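Local atomic coordinates of 6-aminohexanoate-dimer hydrolase (Bacillus anthracis, PDB entry 4GB7), a protein that probably hydrolyses the amide bond of 6-aminohexanoate dimers or related compounds, using a fold of the serine beta-lactamase family. Residues Trp55-Met60 / Gly137-Ala142; Lys143-Ala148 / Arg276-Ile281; Met228-Met233 / Ser253-Ala258; Tyr288-Thr291 / Glu297-Ser300. All blocks are in the same frame, centred on the assembly; numbering follows the deposited sequence.

Contact 1 of 4, residues Trp55-Met60 / Gly137-Ala142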
# COMPACT_ATOMS: atom_id res chain seq x y z
N TRP A 55 13.24 0.22 13.41
CA TRP A 55 12.80 -0.92 14.20
C TRP A 55 11.31 -1.12 14.11
O TRP A 55 10.83 -2.27 13.86
CB TRP A 55 13.20 -0.75 15.65
CG TRP A 55 12.93 -1.97 16.45
CD1 TRP A 55 13.77 -3.07 16.66
CD2 TRP A 55 11.72 -2.28 17.17
NE1 TRP A 55 13.14 -4.03 17.41
CE2 TRP A 55 11.92 -3.62 17.76
CE3 TRP A 55 10.51 -1.62 17.38
CZ2 TRP A 55 10.95 -4.22 18.56
CZ3 TRP A 55 9.54 -2.26 18.18
CH2 TRP A 55 9.76 -3.53 18.74
N SER A 56 10.54 -0.09 14.40
CA SER A 56 9.09 -0.30 14.42
C SER A 56 8.55 -0.89 13.10
O SER A 56 7.73 -1.84 13.11
CB SER A 56 8.38 0.98 14.82
OG SER A 56 8.54 1.92 13.81
N TYR A 57 9.01 -0.35 11.95
CA TYR A 57 8.53 -0.83 10.64
C TYR A 57 9.12 -2.14 10.17
O TYR A 57 8.79 -2.59 9.06
CB TYR A 57 8.63 0.28 9.55
CG TYR A 57 7.26 0.77 9.05
CD1 TYR A 57 6.23 1.02 9.90
CD2 TYR A 57 7.03 0.96 7.68
CE1 TYR A 57 5.00 1.42 9.44
CE2 TYR A 57 5.83 1.34 7.21
CZ TYR A 57 4.81 1.61 8.08
OH TYR A 57 3.57 1.99 7.58
N THR A 58 9.97 -2.76 11.00
CA THR A 58 10.43 -4.13 10.80
C THR A 58 9.97 -5.09 11.92
O THR A 58 10.33 -6.27 11.91
CB THR A 58 11.96 -4.16 10.64
OG1 THR A 58 12.57 -3.56 11.76
CG2 THR A 58 12.40 -3.37 9.35
N HIS A 59 9.21 -4.57 12.88
CA HIS A 59 8.75 -5.36 14.05
C HIS A 59 7.38 -4.95 14.51
O HIS A 59 7.12 -4.92 15.73
CB HIS A 59 9.70 -5.16 15.22
CG HIS A 59 11.14 -5.60 14.96
ND1 HIS A 59 12.05 -4.79 14.38
CD2 HIS A 59 11.80 -6.78 15.25
CE1 HIS A 59 13.25 -5.44 14.32
NE2 HIS A 59 13.09 -6.65 14.85
N MSE A 60 6.48 -4.65 13.60
CA MSE A 60 5.21 -4.02 14.00
C MSE A 60 4.41 -4.92 14.95
O MSE A 60 3.80 -4.45 15.95
CB MSE A 60 4.37 -3.59 12.78
CG MSE A 60 4.81 -2.30 12.09
SE MSE A 60 4.67 -0.69 13.17
CE MSE A 60 2.76 -0.41 13.13
N GLY A 137 6.45 -3.25 7.60
CA GLY A 137 5.38 -2.26 7.38
C GLY A 137 5.33 -1.79 5.94
O GLY A 137 6.32 -1.70 5.29
N MSE A 138 4.14 -1.57 5.42
CA MSE A 138 4.00 -1.13 4.04
C MSE A 138 3.10 0.11 3.85
O MSE A 138 2.85 0.51 2.72
CB MSE A 138 3.42 -2.29 3.21
CG MSE A 138 4.21 -3.54 3.29
SE MSE A 138 3.73 -4.84 1.97
CE MSE A 138 1.89 -5.03 2.22
N ALA A 139 2.64 0.70 4.95
CA ALA A 139 1.84 1.91 4.90
C ALA A 139 0.72 1.71 3.88
O ALA A 139 0.05 0.70 3.94
CB ALA A 139 2.71 3.14 4.60
N SER A 140 0.55 2.59 2.91
CA SER A 140 -0.63 2.56 2.02
C SER A 140 -0.57 1.48 0.92
O SER A 140 -1.51 1.34 0.17
CB SER A 140 -0.85 3.94 1.35
OG SER A 140 -1.32 4.91 2.27
N LEU A 141 0.49 0.68 0.84
CA LEU A 141 0.49 -0.47 -0.07
C LEU A 141 -0.70 -1.39 0.22
O LEU A 141 -1.15 -2.04 -0.67
CB LEU A 141 1.77 -1.27 -0.03
CG LEU A 141 2.90 -0.78 -0.91
CD1 LEU A 141 3.05 0.69 -1.12
CD2 LEU A 141 4.21 -1.48 -0.57
N ALA A 142 -1.16 -1.45 1.47
CA ALA A 142 -2.35 -2.20 1.82
C ALA A 142 -3.55 -1.90 0.99
O ALA A 142 -4.43 -2.80 0.81
CB ALA A 142 -2.71 -1.94 3.30
O HOH W 1 1.97 -1.09 7.41

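Contact 2 of 4, residues Lys143-Ala148 / Arg276-Ile281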
# COMPACT_ATOMS: atom_id res chain seq x y z
N LYS A 143 -3.65 -0.68 0.49
CA LYS A 143 -4.95 -0.29 -0.10
C LYS A 143 -5.39 -1.15 -1.30
O LYS A 143 -6.59 -1.37 -1.53
CB LYS A 143 -4.89 1.18 -0.52
CG LYS A 143 -4.78 2.13 0.65
CD LYS A 143 -4.83 3.58 0.25
CE LYS A 143 -5.02 4.52 1.45
NZ LYS A 143 -3.87 4.64 2.40
N VAL A 144 -4.41 -1.62 -2.05
CA VAL A 144 -4.67 -2.39 -3.27
C VAL A 144 -5.33 -3.75 -2.96
O VAL A 144 -6.03 -4.27 -3.78
CB VAL A 144 -3.45 -2.52 -4.18
CG1 VAL A 144 -3.02 -1.12 -4.65
CG2 VAL A 144 -2.30 -3.32 -3.54
N PHE A 145 -5.13 -4.26 -1.76
CA PHE A 145 -5.77 -5.52 -1.31
C PHE A 145 -7.22 -5.31 -1.06
O PHE A 145 -8.02 -6.15 -1.49
CB PHE A 145 -5.02 -6.06 -0.10
CG PHE A 145 -3.63 -6.55 -0.46
CD1 PHE A 145 -3.44 -7.81 -0.93
CD2 PHE A 145 -2.56 -5.70 -0.37
CE1 PHE A 145 -2.19 -8.24 -1.33
CE2 PHE A 145 -1.32 -6.10 -0.74
CZ PHE A 145 -1.12 -7.37 -1.22
N THR A 146 -7.58 -4.23 -0.35
CA THR A 146 -8.99 -3.86 -0.22
C THR A 146 -9.62 -3.61 -1.57
O THR A 146 -10.73 -4.12 -1.85
CB THR A 146 -9.15 -2.65 0.72
OG1 THR A 146 -8.84 -3.09 2.05
CG2 THR A 146 -10.57 -2.06 0.70
N GLY A 147 -8.96 -2.88 -2.43
CA GLY A 147 -9.47 -2.62 -3.79
C GLY A 147 -9.74 -3.90 -4.59
O GLY A 147 -10.77 -4.06 -5.23
N ALA A 148 -8.79 -4.82 -4.53
CA ALA A 148 -8.90 -6.09 -5.26
C ALA A 148 -10.10 -6.90 -4.81
O ALA A 148 -10.80 -7.48 -5.66
CB ALA A 148 -7.64 -6.90 -5.08
N ARG A 276 -8.62 -15.33 -0.15
CA ARG A 276 -8.72 -14.93 -1.54
C ARG A 276 -7.38 -14.78 -2.25
O ARG A 276 -7.31 -14.91 -3.48
CB ARG A 276 -9.51 -13.64 -1.64
CG ARG A 276 -10.97 -13.80 -1.27
CD ARG A 276 -11.63 -12.46 -1.01
NE ARG A 276 -13.07 -12.62 -0.75
CZ ARG A 276 -14.00 -12.72 -1.71
NH1 ARG A 276 -13.69 -12.62 -3.01
NH2 ARG A 276 -15.27 -12.89 -1.35
N ILE A 277 -6.33 -14.44 -1.51
CA ILE A 277 -5.07 -14.05 -2.13
C ILE A 277 -3.89 -14.76 -1.47
O ILE A 277 -3.12 -15.44 -2.17
CB ILE A 277 -4.82 -12.51 -2.12
CG1 ILE A 277 -5.94 -11.79 -2.86
CG2 ILE A 277 -3.38 -12.19 -2.56
CD1 ILE A 277 -5.94 -10.28 -2.69
N TRP A 278 -3.74 -14.59 -0.17
CA TRP A 278 -2.45 -14.94 0.51
C TRP A 278 -2.19 -16.44 0.55
O TRP A 278 -1.06 -16.88 0.72
CB TRP A 278 -2.35 -14.34 1.95
CG TRP A 278 -0.96 -13.85 2.21
CD1 TRP A 278 0.09 -14.52 2.81
CD2 TRP A 278 -0.44 -12.57 1.78
NE1 TRP A 278 1.22 -13.74 2.80
CE2 TRP A 278 0.97 -12.56 2.15
CE3 TRP A 278 -0.98 -11.47 1.13
CZ2 TRP A 278 1.78 -11.46 1.90
CZ3 TRP A 278 -0.15 -10.37 0.87
CH2 TRP A 278 1.17 -10.35 1.27
N SER A 279 -3.25 -17.23 0.48
CA SER A 279 -3.16 -18.67 0.50
C SER A 279 -3.13 -19.26 -0.92
O SER A 279 -3.00 -20.46 -1.04
CB SER A 279 -4.35 -19.27 1.24
OG SER A 279 -5.56 -19.05 0.57
N GLN A 280 -3.26 -18.41 -1.95
CA GLN A 280 -3.52 -18.85 -3.32
C GLN A 280 -2.40 -18.67 -4.30
O GLN A 280 -2.51 -19.19 -5.40
CB GLN A 280 -4.73 -18.08 -3.88
CG GLN A 280 -5.97 -18.21 -2.99
CD GLN A 280 -6.57 -19.54 -3.15
OE1 GLN A 280 -6.95 -19.91 -4.26
NE2 GLN A 280 -6.66 -20.30 -2.05
N ILE A 281 -1.31 -17.98 -3.94
CA ILE A 281 -0.27 -17.68 -4.95
C ILE A 281 1.15 -18.02 -4.51
O ILE A 281 2.12 -17.35 -4.91
CB ILE A 281 -0.37 -16.24 -5.53
CG1 ILE A 281 -0.09 -15.16 -4.45
CG2 ILE A 281 -1.78 -15.99 -6.13
CD1 ILE A 281 -0.01 -13.75 -5.02

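Contact 3 of 4, residues Met228-Met233 / Ser253-Ala258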
# COMPACT_ATOMS: atom_id res chain seq x y z
N MSE A 228 -11.99 6.20 19.26
CA MSE A 228 -11.49 5.10 20.09
C MSE A 228 -11.28 3.80 19.31
O MSE A 228 -10.62 2.89 19.80
CB MSE A 228 -12.45 4.85 21.28
CG MSE A 228 -12.64 6.05 22.25
SE MSE A 228 -10.96 6.56 23.11
CE MSE A 228 -10.86 5.06 24.40
N LYS A 229 -11.82 3.76 18.10
CA LYS A 229 -11.66 2.67 17.17
C LYS A 229 -11.79 3.27 15.78
O LYS A 229 -12.30 4.36 15.63
CB LYS A 229 -12.71 1.61 17.44
CG LYS A 229 -14.13 2.06 17.22
CD LYS A 229 -15.09 0.95 17.58
CE LYS A 229 -16.52 1.33 17.30
NZ LYS A 229 -17.43 0.17 17.38
N ILE A 230 -11.35 2.54 14.76
CA ILE A 230 -11.33 3.06 13.38
C ILE A 230 -12.70 3.57 12.91
O ILE A 230 -12.80 4.64 12.30
CB ILE A 230 -10.74 2.01 12.41
CG1 ILE A 230 -9.25 1.78 12.69
CG2 ILE A 230 -10.92 2.43 10.94
CD1 ILE A 230 -8.75 0.53 12.00
N TYR A 231 -13.76 2.84 13.19
CA TYR A 231 -15.04 3.28 12.71
C TYR A 231 -15.50 4.61 13.32
O TYR A 231 -16.26 5.36 12.66
CB TYR A 231 -16.10 2.21 12.93
CG TYR A 231 -15.86 0.87 12.23
CD1 TYR A 231 -15.05 0.76 11.11
CD2 TYR A 231 -16.47 -0.27 12.68
CE1 TYR A 231 -14.86 -0.45 10.48
CE2 TYR A 231 -16.29 -1.50 12.04
CZ TYR A 231 -15.48 -1.59 10.94
OH TYR A 231 -15.29 -2.79 10.29
N ASP A 232 -15.06 4.89 14.54
CA ASP A 232 -15.32 6.21 15.17
C ASP A 232 -14.79 7.36 14.31
O ASP A 232 -15.40 8.42 14.17
CB ASP A 232 -14.66 6.31 16.55
CG ASP A 232 -15.34 5.48 17.62
OD1 ASP A 232 -16.44 4.87 17.40
OD2 ASP A 232 -14.74 5.47 18.73
N MSE A 233 -13.61 7.16 13.75
CA MSE A 233 -13.01 8.15 12.87
C MSE A 233 -13.89 8.43 11.66
O MSE A 233 -14.06 9.56 11.26
CB MSE A 233 -11.59 7.70 12.44
CG MSE A 233 -10.88 8.67 11.50
SE MSE A 233 -9.31 7.97 10.66
CE MSE A 233 -10.24 6.81 9.39
N SER A 253 -11.45 6.41 3.06
CA SER A 253 -12.17 5.80 1.94
C SER A 253 -11.91 4.29 1.89
O SER A 253 -12.82 3.48 1.78
CB SER A 253 -11.81 6.46 0.61
OG SER A 253 -12.22 7.83 0.58
N THR A 254 -10.64 3.90 2.00
CA THR A 254 -10.29 2.49 2.04
C THR A 254 -10.88 1.79 3.28
O THR A 254 -11.35 0.65 3.20
CB THR A 254 -8.77 2.33 2.05
OG1 THR A 254 -8.22 3.23 1.10
CG2 THR A 254 -8.35 0.88 1.70
N GLU A 255 -10.88 2.48 4.42
CA GLU A 255 -11.42 1.90 5.66
C GLU A 255 -12.90 1.64 5.50
O GLU A 255 -13.40 0.61 6.00
CB GLU A 255 -11.16 2.77 6.87
CG GLU A 255 -9.68 2.99 7.23
CD GLU A 255 -8.89 1.74 7.56
OE1 GLU A 255 -9.47 0.65 7.78
OE2 GLU A 255 -7.63 1.88 7.58
N THR A 256 -13.59 2.53 4.79
CA THR A 256 -15.03 2.32 4.53
C THR A 256 -15.26 1.07 3.66
O THR A 256 -16.12 0.21 3.93
CB THR A 256 -15.67 3.56 3.92
OG1 THR A 256 -15.52 4.69 4.82
CG2 THR A 256 -17.19 3.34 3.65
N LEU A 257 -14.53 1.00 2.58
CA LEU A 257 -14.55 -0.17 1.70
C LEU A 257 -14.28 -1.47 2.47
O LEU A 257 -14.93 -2.46 2.27
CB LEU A 257 -13.55 0.02 0.54
CG LEU A 257 -13.87 1.09 -0.50
CD1 LEU A 257 -12.72 1.29 -1.48
CD2 LEU A 257 -15.17 0.74 -1.25
N ALA A 258 -13.29 -1.47 3.36
CA ALA A 258 -13.02 -2.65 4.18
C ALA A 258 -14.19 -3.01 5.11
O ALA A 258 -14.45 -4.19 5.33
CB ALA A 258 -11.71 -2.50 4.95

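Contact 4 of 4, residues Tyr288-Thr291 / Glu297-Ser300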
# COMPACT_ATOMS: atom_id res chain seq x y z
N TYR A 288 0.35 -9.97 8.12
CA TYR A 288 -0.54 -9.58 9.21
C TYR A 288 -0.96 -8.13 9.07
O TYR A 288 -0.23 -7.31 8.46
CB TYR A 288 0.09 -9.83 10.57
CG TYR A 288 1.35 -9.07 10.91
CD1 TYR A 288 1.32 -7.72 11.35
CD2 TYR A 288 2.58 -9.72 10.85
CE1 TYR A 288 2.52 -7.07 11.70
CE2 TYR A 288 3.74 -9.08 11.20
CZ TYR A 288 3.70 -7.75 11.65
OH TYR A 288 4.84 -7.08 12.03
N TYR A 289 -2.16 -7.83 9.59
CA TYR A 289 -2.63 -6.46 9.70
C TYR A 289 -2.55 -5.95 11.12
O TYR A 289 -3.00 -6.62 12.05
CB TYR A 289 -4.12 -6.35 9.36
CG TYR A 289 -4.47 -6.23 7.90
CD1 TYR A 289 -4.42 -4.98 7.24
CD2 TYR A 289 -4.88 -7.35 7.18
CE1 TYR A 289 -4.75 -4.87 5.90
CE2 TYR A 289 -5.23 -7.22 5.84
CZ TYR A 289 -5.20 -6.00 5.21
OH TYR A 289 -5.55 -5.98 3.87
N VAL A 290 -1.99 -4.75 11.27
CA VAL A 290 -2.18 -3.99 12.50
C VAL A 290 -3.67 -3.68 12.63
O VAL A 290 -4.34 -3.35 11.64
CB VAL A 290 -1.32 -2.73 12.49
CG1 VAL A 290 -1.72 -1.78 13.61
CG2 VAL A 290 0.17 -3.15 12.53
N THR A 291 -4.15 -3.73 13.87
CA THR A 291 -5.57 -3.46 14.13
C THR A 291 -5.78 -2.37 15.18
O THR A 291 -4.88 -2.04 15.93
CB THR A 291 -6.33 -4.73 14.59
OG1 THR A 291 -5.99 -5.03 15.97
CG2 THR A 291 -6.03 -5.94 13.68
N GLU A 297 -8.98 -4.25 11.36
CA GLU A 297 -7.72 -3.98 10.71
C GLU A 297 -7.66 -2.54 10.15
O GLU A 297 -8.67 -2.01 9.72
CB GLU A 297 -7.48 -4.92 9.51
CG GLU A 297 -7.53 -6.41 9.84
CD GLU A 297 -8.88 -7.06 9.77
OE1 GLU A 297 -9.91 -6.34 9.69
OE2 GLU A 297 -8.89 -8.32 9.91
N GLN A 298 -6.47 -1.93 10.20
CA GLN A 298 -6.18 -0.74 9.39
C GLN A 298 -6.07 -1.18 7.95
O GLN A 298 -4.96 -1.47 7.50
CB GLN A 298 -4.82 -0.13 9.77
CG GLN A 298 -4.76 0.44 11.15
CD GLN A 298 -3.38 0.92 11.48
OE1 GLN A 298 -2.43 0.70 10.73
NE2 GLN A 298 -3.25 1.55 12.63
N ALA A 299 -7.18 -1.19 7.23
CA ALA A 299 -7.18 -1.56 5.84
C ALA A 299 -6.33 -0.64 4.96
O ALA A 299 -5.85 -1.04 3.89
CB ALA A 299 -8.64 -1.58 5.31
N SER A 300 -6.17 0.60 5.41
CA SER A 300 -5.57 1.66 4.61
C SER A 300 -4.09 1.70 4.80
O SER A 300 -3.40 2.27 3.97
CB SER A 300 -6.16 3.04 4.96
OG SER A 300 -5.91 3.36 6.31
O HOH W 2 -6.14 -3.49 2.80

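Contact 1 of 4, residues Trp55-Met60 / Gly137-Ala142
A type I beta turn, Ser56 to His59, backs the loop that leads into the putative active-site helix, and Tyr57 and Gly137 join the two. Gly137 N donates to Tyr57 O at 2.8 Å, nearly straight at 164°, with the donor lying out of the carbonyl plane. The same residue also meets the tyrosine side chain: Gly137 CA sits over one face of the ring, 3.7 Å from its centroid and 15° off the normal, a CH-pi contact. With no side chain on Gly137, the ring can settle directly on the backbone. Tyr57 chi1 is -112°, away from any staggered position, and this turn of the side chain carries the ring along residues 137-139.

Gly137 lies at strand 136-137, an outermost strand of the four-stranded antiparallel sheet, and the chain then bends toward Ser140. That serine opens an SxxK pattern with Lys143, as in class C beta-lactamases and related hydrolases, so Ser140 is probably the nucleophile; its OG also holds a nitrate ion, probably from the crystallisation liquor. Ala139, just ahead of it, takes a positive phi. At the far end of the ring, Tyr57 OH lies 3.1 Å from Ala139 N and 3.3 Å from Ala139 CB. A water accepts from Met138 N at 3.0 Å and makes a weak bond with Tyr57 OH. Within the turn, Trp55 O accepts from both Thr58 N and His59 ND1, the latter at 2.8 Å and in the plane of the imidazole.

Contact 2 of 4, residues Lys143-Ala148 / Arg276-Ile281
Lys143 NZ is gripped by Ser140 OG, Asn251 OD1 and Ser300 O, and two residues along the same helix Phe145 turns away from that polar cluster to meet Ile277 and Trp278. Lys143 is the lysine of the SxxK pattern, so helix 143-155 presents a probable catalytic group at its start and an apolar flank to helix 269-278. Across this flank the meeting is wholly carbon on carbon. With its chain extended, chi2 at 169°, Ile277 CD1 comes to the edge of the Phe145 ring, near its plane, 3.9 Å from Phe145 CD1. One turn further along, Ala148 CB touches Ile277 CD1 loosely, at 4.5 Å.

Trp278 approaches with the six-membered part of its indole. Its CZ3 lies 3.7 Å from Phe145 CE1, which sits at the indole edge, and 3.8 Å from Phe145 CZ. The two rings are inclined at 49° with centroids 5.8 Å apart, neither stacked nor T-shaped. Trp278 chi1, -140°, falls away from a staggered value and swings the indole toward Phe145, while the indole nitrogen is held by Glu285 O. Helix 307-318 adds Phe313, whose ring stacks with Phe145. Where helix 269-278 closes in a wider pi-type turn, Arg276 lies along a later part of helix 143-155, on Ile149, Ser152 and Leu153, and forms a salt bridge with Glu156 just past its end.

The atoms that touch between the two segments are apolar and buried, so this patch holds by shape and burial, while the charged tie between the helices lies further along.

Contact 3 of 4, residues Met228-Met233 / Ser253-Ala258
Van der Waals contact comes first: Ile230 sets its CG2 branch against the side chain of Glu255, the two crossing at about a right angle. Ile230 CG2 is 4.1 Å from Glu255 CB, 4.0 Å from Glu255 CG and 3.9 Å from Glu255 OE1. The glutamate is bent at chi2 (-61°), which folds the chain so that its aliphatic part and one carboxylate oxygen both face the methyl. CE of Met233, a selenomethionine, adds a looser touch at 4.4 Å from Glu255 CG. Leu211 of helix 206-214 packs on all three side chains.

The polar bonds run elsewhere. Glu255 OE1 is hydrogen-bonded to Ala299 N and OE2 to Ser300 OG, so both oxygens bind the loop ahead of strand 303-305. At the start of helix 230-235, where Lys229 is the N-cap residue, Asp232 OD2 accepts from Met228 N at 2.9 Å through its anti lone pair, and weakly from Lys229 N. Asp292 OD2 takes the amide of Ile230.

Glu255 therefore works in two ways: its carbons join helix 230-235 to helix 251-265, while its buried carboxylate, satisfied at both oxygens, fixes the loop beside the probable active site.

Contact 4 of 4, residues Tyr288-Thr291 / Glu297-Ser300
Thr291 and Glu297 form a single beta bridge, beside which Gln298 N donates to Val290 O at 2.9 Å, in the carbonyl plane and almost straight at 166°. Val290 O also receives a CA-H...O contact from Glu297. Just past the bridge the chain bends sharply at Gln298, the centre of an inverse gamma turn.

Tyr289 and Glu297 cross at about a right angle, with Glu297 CG only 3.4 Å from Tyr289 CB. The glutamate bends at chi2 (88°), and its carboxylate goes on to a salt bridge with Arg262 and hydrogen bonds with Asn67 and Ala270 N. At the edge of the Tyr289 ring, near its plane, lies Gln298 O, 3.6 Å from Tyr289 CD1. On the other flank of the bridge, Val290 and Gln298 run side by side; Val290 CG1 is 3.8 Å from Gln298 NE2, which bonds to Ser215. Thr291 CG2 covers Glu297 CA at 3.9 Å.

Water 2 spans the far end, accepting from Tyr289 OH at 2.8 Å and donating to Ala299 O at 2.7 Å. Backbone bond, buried ring and water together tie the loop to the strand at Gln298 and again at Ala299, which probably helps place Ser300, whose O bonds to Lys143 NZ.

Overall arrangement
Along the chain, contact 1 closes first; contact 2 then opens, contact 3 is nested inside its loop, and contact 4 follows. Residues 137-142 of contact 1 run straight into 143-148 of contact 2, although the centres are about 17 Å apart. Contact 4 is the hub: its centre lies about 10 Å from contact 1, 11 Å from contact 3 and 13 Å from contact 2, and it touches all three. Strand 287-290 shares the four-stranded antiparallel sheet with strand 136-137, while helices 143-155 and 251-265 meet through Thr146 and Leu257. Together they surround the likely SxxK site of a probable serine hydrolase, with loop 297-300 joining sheet to helices.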